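Local structure of 1,4-dihydroxy-2-naphthoyl-CoA hydrolase (Escherichia coli, 1VI8) at the interface of chains A and B. The protein hydrolyses 1,4-dihydroxy-2-naphthoyl-CoA to 1,4-dihydroxy-2-naphthoate and CoA in menaquinone biosynthesis, and also cleaves a wide range of other acyl-CoA thioesters. Numbering follows the deposited sequence. Chains: chain A/B, Hypothetical protein ydiI.

Contact 1: the interface of chains A and B. Residues chain A 88-90, 130-132; chain B 88, 132, 134.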
# COMPACT_ATOMS: atom_id res chain seq x y z
N ASN A 88 4.97 0.46 2.27
CA ASN A 88 3.60 0.68 2.70
C ASN A 88 3.48 0.22 4.14
O ASN A 88 4.34 -0.52 4.63
CB ASN A 88 2.64 -0.09 1.79
CG ASN A 88 2.98 -1.56 1.70
OD1 ASN A 88 2.57 -2.35 2.54
ND2 ASN A 88 3.74 -1.92 0.67
N ALA A 89 2.43 0.66 4.82
CA ALA A 89 2.24 0.28 6.21
C ALA A 89 0.84 0.55 6.75
O ALA A 89 0.15 1.46 6.29
CB ALA A 89 3.29 0.99 7.08
N ASN A 90 0.43 -0.24 7.73
CA ASN A 90 -0.86 -0.06 8.37
C ASN A 90 -0.61 0.20 9.86
O ASN A 90 0.08 -0.56 10.52
CB ASN A 90 -1.74 -1.32 8.22
CG ASN A 90 -3.23 -0.99 8.22
OD1 ASN A 90 -3.78 -0.50 9.22
ND2 ASN A 90 -3.89 -1.24 7.09
N SER A 130 2.35 -2.65 10.80
CA SER A 130 2.76 -3.73 9.93
C SER A 130 3.14 -3.06 8.64
O SER A 130 2.36 -2.28 8.10
CB SER A 130 1.61 -4.71 9.71
OG SER A 130 2.02 -5.77 8.87
N SER A 131 4.34 -3.34 8.13
CA SER A 131 4.77 -2.71 6.88
C SER A 131 5.54 -3.61 5.93
O SER A 131 6.09 -4.64 6.33
CB SER A 131 5.61 -1.47 7.17
OG SER A 131 6.95 -1.82 7.44
N ARG A 132 5.58 -3.20 4.67
CA ARG A 132 6.29 -3.93 3.62
C ARG A 132 7.18 -3.00 2.82
O ARG A 132 6.80 -1.88 2.48
CB ARG A 132 5.32 -4.58 2.64
CG ARG A 132 4.88 -5.97 2.97
CD ARG A 132 4.65 -6.74 1.68
NE ARG A 132 3.80 -6.01 0.74
CZ ARG A 132 2.50 -5.82 0.91
NH1 ARG A 132 1.81 -5.14 0.01
NH2 ARG A 132 1.88 -6.33 1.97
N ASN B 88 -3.39 -4.01 -0.77
CA ASN B 88 -2.07 -3.96 -1.38
C ASN B 88 -1.54 -5.38 -1.46
O ASN B 88 -1.84 -6.21 -0.60
CB ASN B 88 -1.13 -3.07 -0.56
CG ASN B 88 -1.09 -3.46 0.91
OD1 ASN B 88 -0.49 -4.47 1.27
ND2 ASN B 88 -1.74 -2.67 1.75
N ARG B 132 -2.37 -7.18 2.11
CA ARG B 132 -3.07 -6.69 3.29
C ARG B 132 -4.34 -5.98 2.83
O ARG B 132 -4.33 -5.25 1.84
CB ARG B 132 -2.21 -5.70 4.09
CG ARG B 132 -1.06 -6.32 4.89
CD ARG B 132 -0.62 -5.39 6.03
NE ARG B 132 -0.45 -4.01 5.59
CZ ARG B 132 0.57 -3.57 4.85
NH1 ARG B 132 0.63 -2.30 4.49
NH2 ARG B 132 1.53 -4.41 4.50
N THR B 134 -7.50 -3.53 4.24
CA THR B 134 -8.04 -2.71 5.31
C THR B 134 -9.52 -2.53 5.06
O THR B 134 -9.93 -2.10 3.99
CB THR B 134 -7.34 -1.34 5.36
OG1 THR B 134 -5.93 -1.53 5.51
CG2 THR B 134 -7.85 -0.53 6.52

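Contact 2: the interface of chains A and B. Residues chain A 92-93; chain B 108, 115.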
# COMPACT_ATOMS: atom_id res chain seq x y z
N VAL A 92 -2.05 0.05 13.26
CA VAL A 92 -3.18 -0.62 13.89
C VAL A 92 -3.34 -0.36 15.39
O VAL A 92 -4.38 -0.68 15.97
CB VAL A 92 -3.08 -2.13 13.67
CG1 VAL A 92 -2.95 -2.42 12.19
CG2 VAL A 92 -1.89 -2.70 14.44
N ARG A 93 -2.32 0.20 16.01
CA ARG A 93 -2.38 0.50 17.43
C ARG A 93 -1.38 1.60 17.66
O ARG A 93 -0.34 1.66 17.01
CB ARG A 93 -2.02 -0.74 18.25
CG ARG A 93 -2.40 -0.67 19.72
CD ARG A 93 -1.61 -1.71 20.52
NE ARG A 93 -1.55 -2.97 19.78
CZ ARG A 93 -2.54 -3.85 19.73
NH1 ARG A 93 -2.40 -4.97 19.02
NH2 ARG A 93 -3.65 -3.62 20.41
N HIS B 108 -5.26 -6.77 12.80
CA HIS B 108 -5.95 -5.97 13.79
C HIS B 108 -7.46 -5.99 13.62
O HIS B 108 -7.99 -5.76 12.53
CB HIS B 108 -5.46 -4.53 13.78
CG HIS B 108 -5.97 -3.73 14.94
ND1 HIS B 108 -6.94 -2.76 14.80
CD2 HIS B 108 -5.67 -3.78 16.26
CE1 HIS B 108 -7.21 -2.24 15.99
NE2 HIS B 108 -6.45 -2.84 16.89
N VAL B 115 -7.76 -4.98 9.77
CA VAL B 115 -6.64 -5.14 8.86
C VAL B 115 -6.37 -6.63 8.75
O VAL B 115 -6.12 -7.31 9.75
CB VAL B 115 -5.37 -4.42 9.38
CG1 VAL B 115 -4.22 -4.63 8.41
CG2 VAL B 115 -5.64 -2.92 9.52

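Contact 1: the interface of chains A and B
Strands 81-91 and 127-138 of chain A face the same two strands of chain B, with A:Asn88 and A:Arg132 meeting B:Arg132 and B:Asn88. The protein is a hotdog-fold thioesterase of the PaaI family, and sheet here lies against sheet, probably where two dimers of the tetramer join. The two-fold relation makes the arginine-asparagine grip reciprocal, though its geometry differs between the copies. In one, B:Arg132 NH1 donates to the amide oxygen A:Asn88 OD1 at 2.8 Å, in the carbonyl plane and on a lone pair; amide and guanidinium are nearly coplanar, 25° apart. NH2 of the same guanidinium adds a weak bond to that oxygen, giving a forked grip. In the twin, A:Arg132 NH1 reaches B:Asn88 OD1 at 2.7 Å, and there too NH2 adds a weak bond, but the NH1 donor is tilted 32° from the carbonyl plane and the flat groups are less nearly coplanar. Both asparagines place CG between backbone N and carbonyl carbon (chi1 54° in A:Asn88), which points the amide across the interface. The two arginine side chains run antiparallel past one another, with A:Arg132 NH2 and B:Arg132 NH2 3.2 Å apart and not bonded. Oxygens around the pair probably offset their like charges: the backbone carbonyl A:Ser130 O lies 3.9 Å above one face of the B:Arg132 guanidinium, over its centre, and B:Asn88 OD1 lies over the opposite face, toward the rim. To one side, A:Asn90 ND2 donates within its own amide plane to the hydroxyl B:Thr134 OG1, at 2.6 Å, a short but clearly bent bond.

Contact 2: the interface of chains A and B
The loop of chain A that follows strand 81-91 packs against strands 108-109 and 113-121 of chain B, bringing A:Val92 against B:His108 and B:Val115. In this PaaI-family thioesterase, A:Val92, A:Arg93 and B:His108 are all at positions that bind substrate. The main contact is made by the imidazole of B:His108 with one face toward the backbone carbonyl of A:Val92. Oxygen A:Val92 O stands 3.1 Å above the ring plane, over its centre. Its separation from B:His108 NE2 is also 3.1 Å, but the oxygen lies over the face, whereas an N-H on NE2 would point outward within the ring plane. The geometry therefore describes a carbonyl resting on a ring face and gives no support for a conventional hydrogen bond; how attractive it is would probably depend on the charge of the ring, which is not seen. The isopropyl group of A:Val92 continues the contact alongside the histidine stem, the two side chains running antiparallel. Branch carbon A:Val92 CB lies 3.4 Å from B:His108 CB. Methyl CG1 goes further, meeting B:Val115 CG2 at 3.8 Å, where the two valines cross at about a right angle. B:His108 holds CG anti to the backbone N (chi1 -170°), which sets the ring face against the A:Val92 carbonyl. A:Arg93 approaches more loosely: its NH2 is 4.6 Å from B:His108 NE2 and might influence the ring electrostatically, though the two are not in contact. Because substrate-binding positions from two chains adjoin here, the contact probably helps build a shared acyl-CoA binding surface, with A:Arg93 possibly serving the anionic CoA portion, and so ties substrate binding to assembly.

Contact 1 and contact 2 belong to one two-fold symmetric interface, with the centres of their C-alpha atoms about 10 Å apart. Strand 81-91 of chain A connects them: it carries A:Asn88 and A:Asn90 in contact 1 and runs directly into the loop of contact 2. Their centres lie about 12 and 18 Å, respectively, from A:Glu65, the proposed nucleophile or proton acceptor. The polar contact 1 would probably fix how the sheets are set against each other, and thereby place the substrate-binding residues of contact 2. Symmetry repeats both contacts with the chains exchanged; since substrate-binding residues of both chains adjoin in contact 2, assembly may help shape the binding sites.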